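Local coordinates for putative protease I (Bacteroides thetaiotaomicron VPI-5482, PDB 3CNE), which binds flavin derivatives such as riboflavin, FMN and FAD as a homodimer and may store flavin, but appears to lack protease and chaperone activity, at residues A6-G15 and F35-N46; H110-D118 and V128-Q139. All coordinates share one frame; numbering follows the deposited sequence.

Interaction 1: residues A6-G15 and F35-N46; sequences AVLAVNPVNG and FAVSDTKEIKTN
The CD1 methyl of I43 rests against both A9 and V13, 3.6 Å from A9 CB and from V13 CG1. CG1 of I43 stands between its backbone N and carbonyl carbon (chi1 63°), which carries CD1 to these two residues. The I43 and N11 side chains pass each other in opposite directions, with I43 CG2 against N11 CB. The N11 amide is turned to the backbone: K44 N donates to N11 OD1 at 2.7 Å, from above the carbonyl plane. A water joins N11 ND2 to S38 OG. After the cis peptide bond before P12, V13 N donates to K44 O at 3.0 Å and N46 N to V13 O at 2.8 Å. Strands 4-9 and 31-36 pair in parallel: F35 N donates to V7 O, A9 N to F35 O, and V37 N to A9 O where the ladder runs out. V10 CG1 lies beside V37. These two strands belong to a beta-alpha-beta unit whose helix is 15-27. Strand 42-44, the antiparallel partner of strand 50-52, packs on the loop after strand 4-9. Helix 88-102 touches A6, L8 and V37, L51 of strand 50-52 touches I43 and T45, and F19 of the second subunit packs on T45.

Interaction 2: residues H110-D118 and V128-Q139; sequences HCAGAMMFD and VAVHPLAKPAIQ
This is a mostly apolar contact between the turn at C111, with the helix 113-119 that follows it, and the chain leaving strand 127-129. A backbone hydrogen bond lies near one end and a hydrogen bond to a carboxylate at the other. A114 CB faces the strand end, 3.7 Å from V128 CB and 3.4 Å from A129 O. I138 CD1 lies against the helix backbone, near A114 O and M115 CA. The selenomethionine M115 runs out with CG anti to its backbone N (chi1 -174°) and bends at chi3, which brings SE to 3.6 Å from A137 CB. A112 CB meets A134 CB. At the turn, H131 N donates to C111 O at 3.0 Å from above the carbonyl plane, and a water lies between C111 O, A129 O and A114 N.

The turn from H110 to G113 is type II', with C111 at positive phi (59°). This strained strand-to-helix turn resembles the nucleophile elbow of the DJ-1/PfpI family. Here C111 is a zinc ligand together with C74. Its SG also lies 3.6 Å from H131 CD2, oblique to the imidazole. L133 N donates to H131 ND1, which helps to fix the rotation of that ring.

D118 closes the far end, its side chain extending away from its own backbone N. The bond from Q139 N to D118 OD2 is modelled at 2.5 Å, bent and suspiciously short, and its exact length is doubtful. N140 N also donates to OD2, which puts two successive backbone amides on one carboxylate oxygen. An alanine here would remove the carboxylate and would probably leave the backbone amides of Q139 and N140 without this acceptor. Strand 142-144 packs on V130 and I138.

In the fold
Interaction 1 closes before interaction 2 opens along the chain, and both lie in the DJ-1/PfpI range. Their centres are 19 Å apart; the nearest atoms are about 5 Å apart and do not touch. Residues 6-9 and 106-110 belong to strands of the same mixed sheet, with strand 69-73 between them. Helix 88-102 touches L8 and V37 of interaction 1, and also M116 and F117 of segment 110-118, which lie outside the contact itself. C111 of interaction 2 binds zinc; the N14 side chain is about 6 Å from the ion, too far to be a ligand. Only interaction 1 touches the second subunit. One DJ-1/PfpI fold thus probably ties the dimer-contacting part to the metal-bearing turn.

Interaction 1: residues A6-G15 and F35-N46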
ATOM      1  N   ALA A   6       7.413   0.203  16.279  1.00 24.33           N
ATOM      2  CA  ALA A   6       7.869   1.417  15.633  1.00 22.82           C
ATOM      3  C   ALA A   6       8.079   1.098  14.168  1.00 22.93           C
ATOM      4  O   ALA A   6       8.891   0.235  13.807  1.00 21.87           O
ATOM      5  CB  ALA A   6       9.160   1.946  16.279  1.00 23.12           C
ATOM      6  N   VAL A   7       7.319   1.789  13.316  1.00 22.30           N
ATOM      7  CA  VAL A   7       7.446   1.656  11.884  1.00 22.19           C
ATOM      8  C   VAL A   7       8.302   2.799  11.315  1.00 22.60           C
ATOM      9  O   VAL A   7       7.999   3.976  11.523  1.00 22.98           O
ATOM     10  CB  VAL A   7       6.055   1.644  11.216  1.00 22.26           C
ATOM     11  CG1 VAL A   7       6.180   1.435   9.714  1.00 21.82           C
ATOM     12  CG2 VAL A   7       5.194   0.522  11.840  1.00 22.24           C
ATOM     13  N   LEU A   8       9.347   2.440  10.567  1.00 21.88           N
ATOM     14  CA  LEU A   8      10.202   3.444   9.936  1.00 21.47           C
ATOM     15  C   LEU A   8       9.901   3.530   8.463  1.00 21.86           C
ATOM     16  O   LEU A   8      10.030   2.527   7.741  1.00 22.21           O
ATOM     17  CB  LEU A   8      11.673   3.105  10.146  1.00 22.60           C
ATOM     18  CG  LEU A   8      12.161   2.762  11.557  1.00 21.50           C
ATOM     19  CD1 LEU A   8      13.670   2.495  11.519  1.00 25.71           C
ATOM     20  CD2 LEU A   8      11.852   3.869  12.554  1.00 22.76           C
ATOM     21  N   ALA A   9       9.485   4.723   8.033  1.00 20.39           N
ATOM     22  CA  ALA A   9       9.166   4.994   6.636  1.00 20.38           C
ATOM     23  C   ALA A   9      10.220   5.916   6.021  1.00 19.38           C
ATOM     24  O   ALA A   9      10.434   7.035   6.504  1.00 20.01           O
ATOM     25  CB  ALA A   9       7.753   5.600   6.513  1.00 21.43           C
ATOM     26  N   VAL A  10      10.939   5.425   5.011  1.00 17.72           N
ATOM     27  CA  VAL A  10      11.960   6.248   4.394  1.00 17.90           C
ATOM     28  C   VAL A  10      11.269   7.195   3.396  1.00 18.40           C
ATOM     29  O   VAL A  10      10.070   7.129   3.227  1.00 17.64           O
ATOM     30  CB  VAL A  10      13.051   5.414   3.722  1.00 18.12           C
ATOM     31  CG1 VAL A  10      13.913   4.726   4.822  1.00 18.05           C
ATOM     32  CG2 VAL A  10      12.451   4.388   2.696  1.00 17.45           C
ATOM     33  N   ASN A  11      12.021   8.074   2.764  1.00 18.23           N
ATOM     34  CA  ASN A  11      11.404   9.059   1.881  1.00 19.28           C
ATOM     35  C   ASN A  11      12.180   9.161   0.580  1.00 19.53           C
ATOM     36  O   ASN A  11      13.266   9.759   0.556  1.00 19.01           O
ATOM     37  CB  ASN A  11      11.384  10.394   2.603  1.00 19.61           C
ATOM     38  CG  ASN A  11      10.736  11.478   1.811  1.00 22.42           C
ATOM     39  OD1 ASN A  11       9.915  11.218   0.952  1.00 20.90           O
ATOM     40  ND2 ASN A  11      11.110  12.718   2.097  1.00 25.10           N
ATOM     41  N   PRO A  12      11.642   8.603  -0.526  1.00 19.49           N
ATOM     42  CA  PRO A  12      10.325   7.986  -0.708  1.00 19.14           C
ATOM     43  C   PRO A  12      10.253   6.548  -0.187  1.00 18.61           C
ATOM     44  O   PRO A  12      11.242   5.865  -0.215  1.00 19.43           O
ATOM     45  CB  PRO A  12      10.146   7.980  -2.227  1.00 19.81           C
ATOM     46  CG  PRO A  12      11.572   7.770  -2.760  1.00 20.52           C
ATOM     47  CD  PRO A  12      12.457   8.579  -1.760  1.00 19.53           C
ATOM     48  N   VAL A  13       9.075   6.134   0.287  1.00 17.07           N
ATOM     49  CA  VAL A  13       8.832   4.789   0.791  1.00 16.66           C
ATOM     50  C   VAL A  13       8.030   4.064  -0.273  1.00 17.76           C
ATOM     51  O   VAL A  13       7.253   4.675  -1.038  1.00 17.07           O
ATOM     52  CB  VAL A  13       8.013   4.844   2.140  1.00 17.79           C
ATOM     53  CG1 VAL A  13       6.667   5.460   1.942  1.00 16.51           C
ATOM     54  CG2 VAL A  13       7.951   3.465   2.937  1.00 15.83           C
ATOM     55  N   ASN A  14       8.226   2.764  -0.348  1.00 16.98           N
ATOM     56  CA  ASN A  14       7.328   1.959  -1.155  1.00 18.93           C
ATOM     57  C   ASN A  14       6.034   1.783  -0.365  1.00 18.30           C
ATOM     58  O   ASN A  14       6.009   1.106   0.654  1.00 16.62           O
ATOM     59  CB  ASN A  14       7.971   0.608  -1.447  1.00 17.93           C
ATOM     60  CG  ASN A  14       7.142  -0.245  -2.353  1.00 20.84           C
ATOM     61  OD1 ASN A  14       5.967  -0.490  -2.068  1.00 20.92           O
ATOM     62  ND2 ASN A  14       7.779  -0.795  -3.417  1.00 15.78           N
ATOM     63  N   GLY A  15       4.962   2.358  -0.898  1.00 18.49           N
ATOM     64  CA  GLY A  15       3.676   2.410  -0.223  1.00 18.98           C
ATOM     65  C   GLY A  15       2.980   1.065  -0.207  1.00 19.58           C
ATOM     66  O   GLY A  15       2.181   0.814   0.676  1.00 19.86           O
ATOM     67  N   PHE A  35       7.262   6.558  11.911  1.00 22.64           N
ATOM     68  CA  PHE A  35       8.325   7.568  11.984  1.00 22.13           C
ATOM     69  C   PHE A  35       8.937   7.772  10.630  1.00 21.60           C
ATOM     70  O   PHE A  35       9.411   6.813   9.998  1.00 21.64           O
ATOM     71  CB  PHE A  35       9.463   7.156  12.968  1.00 22.60           C
ATOM     72  CG  PHE A  35       9.033   7.015  14.397  1.00 22.29           C
ATOM     73  CD1 PHE A  35       9.241   8.059  15.309  1.00 24.21           C
ATOM     74  CD2 PHE A  35       8.450   5.830  14.851  1.00 21.90           C
ATOM     75  CE1 PHE A  35       8.844   7.933  16.652  1.00 25.31           C
ATOM     76  CE2 PHE A  35       8.058   5.682  16.174  1.00 24.94           C
ATOM     77  CZ  PHE A  35       8.275   6.744  17.101  1.00 24.53           C
ATOM     78  N   ALA A  36       8.950   9.024  10.180  1.00 20.74           N
ATOM     79  CA  ALA A  36       9.632   9.366   8.940  1.00 21.00           C
ATOM     80  C   ALA A  36      11.141   9.345   9.106  1.00 20.97           C
ATOM     81  O   ALA A  36      11.674   9.964  10.013  1.00 21.22           O
ATOM     82  CB  ALA A  36       9.177  10.746   8.424  1.00 20.10           C
ATOM     83  N   VAL A  37      11.834   8.637   8.219  1.00 20.99           N
ATOM     84  CA  VAL A  37      13.274   8.753   8.145  1.00 20.40           C
ATOM     85  C   VAL A  37      13.553   9.963   7.252  1.00 21.39           C
ATOM     86  O   VAL A  37      13.957   9.833   6.084  1.00 20.69           O
ATOM     87  CB  VAL A  37      13.935   7.511   7.563  1.00 20.55           C
ATOM     88  CG1 VAL A  37      15.461   7.677   7.578  1.00 19.61           C
ATOM     89  CG2 VAL A  37      13.544   6.285   8.425  1.00 19.78           C
ATOM     90  N   SER A  38      13.347  11.133   7.842  1.00 20.78           N
ATOM     91  CA  SER A  38      13.354  12.365   7.093  1.00 23.20           C
ATOM     92  C   SER A  38      13.452  13.508   8.095  1.00 23.24           C
ATOM     93  O   SER A  38      13.472  13.276   9.309  1.00 22.59           O
ATOM     94  CB  SER A  38      12.084  12.481   6.214  1.00 22.46           C
ATOM     95  OG  SER A  38      12.223  13.573   5.314  1.00 26.94           O
ATOM     96  N   ASP A  39      13.515  14.734   7.583  1.00 23.68           N
ATOM     97  CA  ASP A  39      13.606  15.914   8.437  1.00 24.45           C
ATOM     98  C   ASP A  39      12.235  16.407   8.910  1.00 24.86           C
ATOM     99  O   ASP A  39      12.150  17.208   9.860  1.00 25.57           O
ATOM    100  CB  ASP A  39      14.368  17.028   7.692  1.00 25.01           C
ATOM    101  CG  ASP A  39      13.711  17.425   6.386  1.00 28.61           C
ATOM    102  OD1 ASP A  39      13.384  16.526   5.574  1.00 30.54           O
ATOM    103  OD2 ASP A  39      13.529  18.645   6.161  1.00 31.70           O
ATOM    104  N   THR A  40      11.168  15.970   8.226  1.00 25.10           N
ATOM    105  CA  THR A  40       9.785  16.261   8.615  1.00 25.19           C
ATOM    106  C   THR A  40       8.899  15.016   8.476  1.00 24.85           C
ATOM    107  O   THR A  40       9.254  14.059   7.798  1.00 24.05           O
ATOM    108  CB  THR A  40       9.128  17.403   7.747  1.00 25.58           C
ATOM    109  OG1 THR A  40       8.683  16.857   6.501  1.00 25.75           O
ATOM    110  CG2 THR A  40      10.100  18.559   7.469  1.00 26.52           C
ATOM    111  N   LYS A  41       7.727  15.068   9.098  1.00 24.70           N
ATOM    112  CA  LYS A  41       6.734  13.981   9.052  1.00 25.73           C
ATOM    113  C   LYS A  41       6.172  13.703   7.658  1.00 25.77           C
ATOM    114  O   LYS A  41       5.474  12.688   7.443  1.00 25.39           O
ATOM    115  CB  LYS A  41       5.521  14.367   9.905  1.00 25.53           C
ATOM    116  CG  LYS A  41       5.764  14.485  11.329  1.00 27.65           C
ATOM    117  CD  LYS A  41       4.456  14.454  12.099  1.00 32.54           C
ATOM    118  CE  LYS A  41       3.720  15.782  12.101  1.00 34.95           C
ATOM    119  NZ  LYS A  41       2.523  15.672  13.023  1.00 39.46           N
ATOM    120  N   GLU A  42       6.389  14.641   6.740  1.00 26.07           N
ATOM    121  CA  GLU A  42       5.795  14.572   5.415  1.00 26.12           C
ATOM    122  C   GLU A  42       6.766  13.861   4.472  1.00 25.45           C
ATOM    123  O   GLU A  42       7.915  14.301   4.311  1.00 26.23           O
ATOM    124  CB  GLU A  42       5.476  15.979   4.897  1.00 27.53           C
ATOM    125  CG  GLU A  42       4.780  15.925   3.563  1.00 31.45           C
ATOM    126  CD  GLU A  42       4.514  17.284   2.952  1.00 38.01           C
ATOM    127  OE1 GLU A  42       3.888  18.147   3.616  1.00 41.30           O
ATOM    128  OE2 GLU A  42       4.920  17.457   1.783  1.00 42.04           O
ATOM    129  N   ILE A  43       6.336  12.740   3.891  1.00 23.46           N
ATOM    130  CA  ILE A  43       7.219  11.930   3.022  1.00 22.44           C
ATOM    131  C   ILE A  43       6.498  11.630   1.718  1.00 22.09           C
ATOM    132  O   ILE A  43       5.331  11.883   1.618  1.00 23.22           O
ATOM    133  CB  ILE A  43       7.642  10.566   3.679  1.00 22.40           C
ATOM    134  CG1 ILE A  43       6.407   9.663   3.914  1.00 21.94           C
ATOM    135  CG2 ILE A  43       8.516  10.793   4.958  1.00 20.64           C
ATOM    136  CD1 ILE A  43       6.743   8.222   4.322  1.00 23.18           C
ATOM    137  N   LYS A  44       7.198  11.101   0.723  1.00 22.21           N
ATOM    138  CA  LYS A  44       6.556  10.706  -0.521  1.00 22.79           C
ATOM    139  C   LYS A  44       6.578   9.218  -0.620  1.00 21.49           C
ATOM    140  O   LYS A  44       7.365   8.582   0.077  1.00 20.37           O
ATOM    141  CB  LYS A  44       7.288  11.290  -1.709  1.00 23.80           C
ATOM    142  CG  LYS A  44       6.722  12.615  -2.143  1.00 30.80           C
ATOM    143  CD  LYS A  44       7.333  13.781  -1.399  1.00 37.76           C
ATOM    144  CE  LYS A  44       7.003  15.094  -2.142  1.00 43.01           C
ATOM    145  NZ  LYS A  44       8.129  16.092  -1.991  1.00 46.39           N
ATOM    146  N   THR A  45       5.715   8.654  -1.470  1.00 20.32           N
ATOM    147  CA  THR A  45       5.832   7.249  -1.821  1.00 18.98           C
ATOM    148  C   THR A  45       6.621   7.206  -3.104  1.00 19.73           C
ATOM    149  O   THR A  45       6.713   8.226  -3.803  1.00 20.70           O
ATOM    150  CB  THR A  45       4.483   6.592  -2.004  1.00 17.91           C
ATOM    151  OG1 THR A  45       3.731   7.261  -3.042  1.00 16.98           O
ATOM    152  CG2 THR A  45       3.684   6.717  -0.661  1.00 18.30           C
ATOM    153  N   ASN A  46       7.140   6.050  -3.455  1.00 19.45           N
ATOM    154  CA  ASN A  46       7.835   5.875  -4.750  1.00 20.29           C
ATOM    155  C   ASN A  46       6.883   6.330  -5.859  1.00 21.11           C
ATOM    156  O   ASN A  46       7.297   6.960  -6.826  1.00 22.07           O
ATOM    157  CB  ASN A  46       8.154   4.405  -5.008  1.00 19.55           C
ATOM    158  CG  ASN A  46       9.220   3.848  -4.077  1.00 21.52           C
ATOM    159  OD1 ASN A  46       9.876   4.581  -3.345  1.00 20.22           O
ATOM    160  ND2 ASN A  46       9.419   2.546  -4.144  1.00 19.74           N
TER
HETATM  161  O   HOH W   1      14.588   8.523   4.002  1.00 19.80           O
HETATM  162  O   HOH W   2      14.054  12.927   3.317  1.00 30.04           O

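Interaction 2: residues H110-D118 and V128-Q139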
ATOM      1  N   HIS A 110      11.723  -5.657   4.726  1.00 25.58           N
ATOM      2  CA  HIS A 110      11.686  -6.280   3.426  1.00 26.55           C
ATOM      3  C   HIS A 110      12.570  -5.503   2.456  1.00 27.89           C
ATOM      4  O   HIS A 110      13.047  -4.404   2.780  1.00 27.25           O
ATOM      5  CB  HIS A 110      10.240  -6.366   2.906  1.00 26.54           C
ATOM      6  CG  HIS A 110       9.639  -5.040   2.549  1.00 26.49           C
ATOM      7  ND1 HIS A 110       9.034  -4.221   3.479  1.00 26.85           N
ATOM      8  CD2 HIS A 110       9.535  -4.399   1.361  1.00 26.42           C
ATOM      9  CE1 HIS A 110       8.582  -3.133   2.877  1.00 24.87           C
ATOM     10  NE2 HIS A 110       8.875  -3.216   1.595  1.00 26.12           N
ATOM     11  N   CYS A 111      12.755  -6.088   1.270  1.00 30.01           N
ATOM     12  CA  CYS A 111      13.534  -5.506   0.177  1.00 30.47           C
ATOM     13  C   CYS A 111      14.980  -5.245   0.643  1.00 30.16           C
ATOM     14  O   CYS A 111      15.693  -6.208   0.909  1.00 30.54           O
ATOM     15  CB  CYS A 111      12.809  -4.304  -0.460  1.00 30.21           C
ATOM     16  SG  CYS A 111      13.418  -3.900  -2.118  1.00 35.52           S
ATOM     17  N   ALA A 112      15.425  -3.997   0.780  1.00 29.76           N
ATOM     18  CA  ALA A 112      16.799  -3.768   1.297  1.00 29.02           C
ATOM     19  C   ALA A 112      16.868  -3.588   2.818  1.00 28.60           C
ATOM     20  O   ALA A 112      17.925  -3.248   3.354  1.00 28.20           O
ATOM     21  CB  ALA A 112      17.501  -2.573   0.553  1.00 29.01           C
ATOM     22  N   GLY A 113      15.744  -3.835   3.510  1.00 28.59           N
ATOM     23  CA  GLY A 113      15.678  -3.778   4.966  1.00 27.87           C
ATOM     24  C   GLY A 113      16.753  -4.597   5.667  1.00 28.07           C
ATOM     25  O   GLY A 113      17.379  -4.125   6.630  1.00 27.10           O
ATOM     26  N   ALA A 114      16.976  -5.826   5.191  1.00 28.04           N
ATOM     27  CA  ALA A 114      17.984  -6.707   5.799  1.00 28.69           C
ATOM     28  C   ALA A 114      19.387  -6.093   5.673  1.00 29.73           C
ATOM     29  O   ALA A 114      20.262  -6.317   6.532  1.00 29.14           O
ATOM     30  CB  ALA A 114      17.963  -8.071   5.142  1.00 28.30           C
HETATM   31  N   MSE A 115      19.594  -5.318   4.607  1.00 30.44           N
HETATM   32  CA  MSE A 115      20.888  -4.667   4.395  1.00 33.77           C
HETATM   33  C   MSE A 115      21.078  -3.527   5.386  1.00 31.34           C
HETATM   34  O   MSE A 115      22.154  -3.370   5.960  1.00 30.62           O
HETATM   35  CB  MSE A 115      21.014  -4.172   2.969  1.00 33.28           C
HETATM   36  CG  MSE A 115      22.394  -3.615   2.630  1.00 36.66           C
HETATM   37 SE   MSE A 115      22.350  -2.665   0.923  1.00 44.68          SE
HETATM   38  CE  MSE A 115      21.220  -1.100   1.322  1.00 39.02           C
HETATM   39  N   MSE A 116      20.018  -2.750   5.601  1.00 30.87           N
HETATM   40  CA  MSE A 116      20.051  -1.686   6.610  1.00 30.08           C
HETATM   41  C   MSE A 116      20.394  -2.287   7.987  1.00 28.75           C
HETATM   42  O   MSE A 116      21.196  -1.734   8.741  1.00 27.21           O
HETATM   43  CB  MSE A 116      18.724  -0.925   6.632  1.00 30.61           C
HETATM   44  CG  MSE A 116      18.424  -0.209   5.308  1.00 34.09           C
HETATM   45 SE   MSE A 116      19.727   1.242   4.993  1.00 45.08          SE
HETATM   46  CE  MSE A 116      19.047   2.463   6.280  1.00 40.77           C
ATOM     47  N   PHE A 117      19.762  -3.417   8.302  1.00 27.91           N
ATOM     48  CA  PHE A 117      20.064  -4.159   9.517  1.00 27.64           C
ATOM     49  C   PHE A 117      21.535  -4.591   9.534  1.00 27.53           C
ATOM     50  O   PHE A 117      22.228  -4.355  10.524  1.00 28.10           O
ATOM     51  CB  PHE A 117      19.126  -5.384   9.675  1.00 27.10           C
ATOM     52  CG  PHE A 117      17.656  -5.038   9.865  1.00 25.42           C
ATOM     53  CD1 PHE A 117      17.255  -3.779  10.302  1.00 25.06           C
ATOM     54  CD2 PHE A 117      16.673  -6.011   9.643  1.00 25.97           C
ATOM     55  CE1 PHE A 117      15.870  -3.482  10.505  1.00 26.22           C
ATOM     56  CE2 PHE A 117      15.305  -5.729   9.841  1.00 26.26           C
ATOM     57  CZ  PHE A 117      14.909  -4.456  10.264  1.00 24.65           C
ATOM     58  N   ASP A 118      22.004  -5.190   8.432  1.00 27.70           N
ATOM     59  CA  ASP A 118      23.362  -5.703   8.333  1.00 28.43           C
ATOM     60  C   ASP A 118      24.403  -4.637   8.630  1.00 28.66           C
ATOM     61  O   ASP A 118      25.369  -4.903   9.351  1.00 27.50           O
ATOM     62  CB  ASP A 118      23.638  -6.329   6.954  1.00 29.26           C
ATOM     63  CG  ASP A 118      25.129  -6.758   6.773  1.00 32.62           C
ATOM     64  OD1 ASP A 118      26.030  -6.179   7.409  1.00 39.21           O
ATOM     65  OD2 ASP A 118      25.438  -7.663   5.985  1.00 34.51           O
ATOM     66  N   VAL A 128      18.790 -14.051   6.525  1.00 27.41           N
ATOM     67  CA  VAL A 128      17.920 -12.953   6.108  1.00 27.36           C
ATOM     68  C   VAL A 128      17.528 -13.109   4.663  1.00 27.83           C
ATOM     69  O   VAL A 128      18.300 -13.632   3.847  1.00 28.49           O
ATOM     70  CB  VAL A 128      18.570 -11.546   6.271  1.00 27.30           C
ATOM     71  CG1 VAL A 128      18.773 -11.189   7.737  1.00 25.93           C
ATOM     72  CG2 VAL A 128      19.889 -11.420   5.457  1.00 27.21           C
ATOM     73  N   ALA A 129      16.324 -12.647   4.352  1.00 27.92           N
ATOM     74  CA  ALA A 129      15.877 -12.512   2.984  1.00 28.56           C
ATOM     75  C   ALA A 129      16.046 -11.041   2.620  1.00 28.74           C
ATOM     76  O   ALA A 129      15.835 -10.140   3.447  1.00 28.44           O
ATOM     77  CB  ALA A 129      14.447 -12.936   2.838  1.00 28.01           C
ATOM     78  N   VAL A 130      16.446 -10.826   1.377  1.00 29.46           N
ATOM     79  CA  VAL A 130      16.886  -9.528   0.904  1.00 29.91           C
ATOM     80  C   VAL A 130      16.639  -9.487  -0.589  1.00 30.10           C
ATOM     81  O   VAL A 130      16.619 -10.540  -1.254  1.00 30.18           O
ATOM     82  CB  VAL A 130      18.374  -9.284   1.264  1.00 29.37           C
ATOM     83  CG1 VAL A 130      19.291 -10.273   0.567  1.00 30.65           C
ATOM     84  CG2 VAL A 130      18.805  -7.862   0.958  1.00 30.63           C
ATOM     85  N   HIS A 131      16.420  -8.281  -1.108  1.00 30.02           N
ATOM     86  CA  HIS A 131      16.259  -8.080  -2.528  1.00 30.87           C
ATOM     87  C   HIS A 131      17.536  -8.562  -3.234  1.00 30.50           C
ATOM     88  O   HIS A 131      18.628  -8.267  -2.763  1.00 30.07           O
ATOM     89  CB  HIS A 131      16.015  -6.593  -2.829  1.00 31.42           C
ATOM     90  CG  HIS A 131      15.608  -6.341  -4.241  1.00 33.75           C
ATOM     91  ND1 HIS A 131      16.506  -6.355  -5.287  1.00 37.58           N
ATOM     92  CD2 HIS A 131      14.394  -6.106  -4.789  1.00 35.97           C
ATOM     93  CE1 HIS A 131      15.862  -6.129  -6.418  1.00 36.98           C
ATOM     94  NE2 HIS A 131      14.578  -5.983  -6.142  1.00 37.05           N
ATOM     95  N   PRO A 132      17.407  -9.318  -4.344  1.00 30.54           N
ATOM     96  CA  PRO A 132      18.590  -9.829  -5.059  1.00 31.00           C
ATOM     97  C   PRO A 132      19.700  -8.806  -5.289  1.00 31.56           C
ATOM     98  O   PRO A 132      20.876  -9.118  -5.095  1.00 31.21           O
ATOM     99  CB  PRO A 132      18.008 -10.310  -6.395  1.00 30.37           C
ATOM    100  CG  PRO A 132      16.640 -10.745  -6.035  1.00 30.94           C
ATOM    101  CD  PRO A 132      16.159  -9.770  -4.989  1.00 31.20           C
ATOM    102  N   LEU A 133      19.338  -7.589  -5.678  1.00 32.26           N
ATOM    103  CA  LEU A 133      20.346  -6.553  -5.934  1.00 33.65           C
ATOM    104  C   LEU A 133      21.073  -6.090  -4.667  1.00 34.12           C
ATOM    105  O   LEU A 133      22.185  -5.562  -4.739  1.00 34.70           O
ATOM    106  CB  LEU A 133      19.722  -5.352  -6.661  1.00 33.55           C
ATOM    107  CG  LEU A 133      19.117  -5.574  -8.052  1.00 34.81           C
ATOM    108  CD1 LEU A 133      18.330  -4.344  -8.521  1.00 37.41           C
ATOM    109  CD2 LEU A 133      20.195  -5.953  -9.081  1.00 36.42           C
ATOM    110  N   ALA A 134      20.435  -6.257  -3.510  1.00 34.44           N
ATOM    111  CA  ALA A 134      21.063  -5.876  -2.251  1.00 34.96           C
ATOM    112  C   ALA A 134      21.818  -7.059  -1.623  1.00 35.30           C
ATOM    113  O   ALA A 134      22.610  -6.865  -0.703  1.00 35.12           O
ATOM    114  CB  ALA A 134      20.013  -5.318  -1.275  1.00 35.28           C
ATOM    115  N   LYS A 135      21.592  -8.271  -2.135  1.00 35.95           N
ATOM    116  CA  LYS A 135      22.206  -9.503  -1.569  1.00 36.68           C
ATOM    117  C   LYS A 135      23.730  -9.447  -1.368  1.00 37.34           C
ATOM    118  O   LYS A 135      24.212  -9.806  -0.292  1.00 37.20           O
ATOM    119  CB  LYS A 135      21.822 -10.763  -2.366  1.00 36.65           C
ATOM    120  CG  LYS A 135      22.271 -12.062  -1.699  1.00 36.68           C
ATOM    121  CD  LYS A 135      21.810 -13.292  -2.453  1.00 36.94           C
ATOM    122  CE  LYS A 135      22.349 -14.551  -1.774  1.00 38.69           C
ATOM    123  NZ  LYS A 135      22.168 -15.755  -2.627  1.00 39.75           N
ATOM    124  N   PRO A 136      24.488  -8.978  -2.385  1.00 37.82           N
ATOM    125  CA  PRO A 136      25.940  -8.938  -2.202  1.00 38.41           C
ATOM    126  C   PRO A 136      26.398  -8.026  -1.060  1.00 38.36           C
ATOM    127  O   PRO A 136      27.534  -8.158  -0.603  1.00 38.69           O
ATOM    128  CB  PRO A 136      26.453  -8.375  -3.535  1.00 38.70           C
ATOM    129  CG  PRO A 136      25.355  -8.580  -4.508  1.00 38.91           C
ATOM    130  CD  PRO A 136      24.096  -8.468  -3.711  1.00 38.08           C
ATOM    131  N   ALA A 137      25.534  -7.116  -0.605  1.00 37.52           N
ATOM    132  CA  ALA A 137      25.893  -6.230   0.505  1.00 37.18           C
ATOM    133  C   ALA A 137      25.731  -6.868   1.884  1.00 36.62           C
ATOM    134  O   ALA A 137      26.128  -6.278   2.889  1.00 37.04           O
ATOM    135  CB  ALA A 137      25.122  -4.916   0.421  1.00 37.08           C
ATOM    136  N   ILE A 138      25.150  -8.064   1.937  1.00 36.05           N
ATOM    137  CA  ILE A 138      24.983  -8.770   3.205  1.00 35.52           C
ATOM    138  C   ILE A 138      26.285  -9.475   3.561  1.00 35.88           C
ATOM    139  O   ILE A 138      26.666 -10.450   2.903  1.00 35.48           O
ATOM    140  CB  ILE A 138      23.780  -9.785   3.161  1.00 35.84           C
ATOM    141  CG1 ILE A 138      22.458  -9.054   2.881  1.00 34.52           C
ATOM    142  CG2 ILE A 138      23.698 -10.613   4.433  1.00 33.51           C
ATOM    143  CD1 ILE A 138      22.081  -8.038   3.949  1.00 33.54           C
ATOM    144  N   GLN A 139      26.980  -8.966   4.574  1.00 36.06           N
ATOM    145  CA  GLN A 139      28.208  -9.626   5.059  1.00 37.47           C
ATOM    146  C   GLN A 139      28.189 -10.151   6.499  1.00 36.92           C
ATOM    147  O   GLN A 139      28.888 -11.121   6.797  1.00 37.46           O
ATOM    148  CB  GLN A 139      29.480  -8.792   4.811  1.00 37.64           C
ATOM    149  CG  GLN A 139      29.302  -7.390   4.276  1.00 38.30           C
ATOM    150  CD  GLN A 139      30.629  -6.762   3.934  1.00 40.11           C
ATOM    151  OE1 GLN A 139      31.676  -7.418   4.022  1.00 44.47           O
ATOM    152  NE2 GLN A 139      30.609  -5.483   3.547  1.00 42.79           N
TER
HETATM  153  O   HOH W   3      15.228  -7.344   3.497  1.00 26.89           O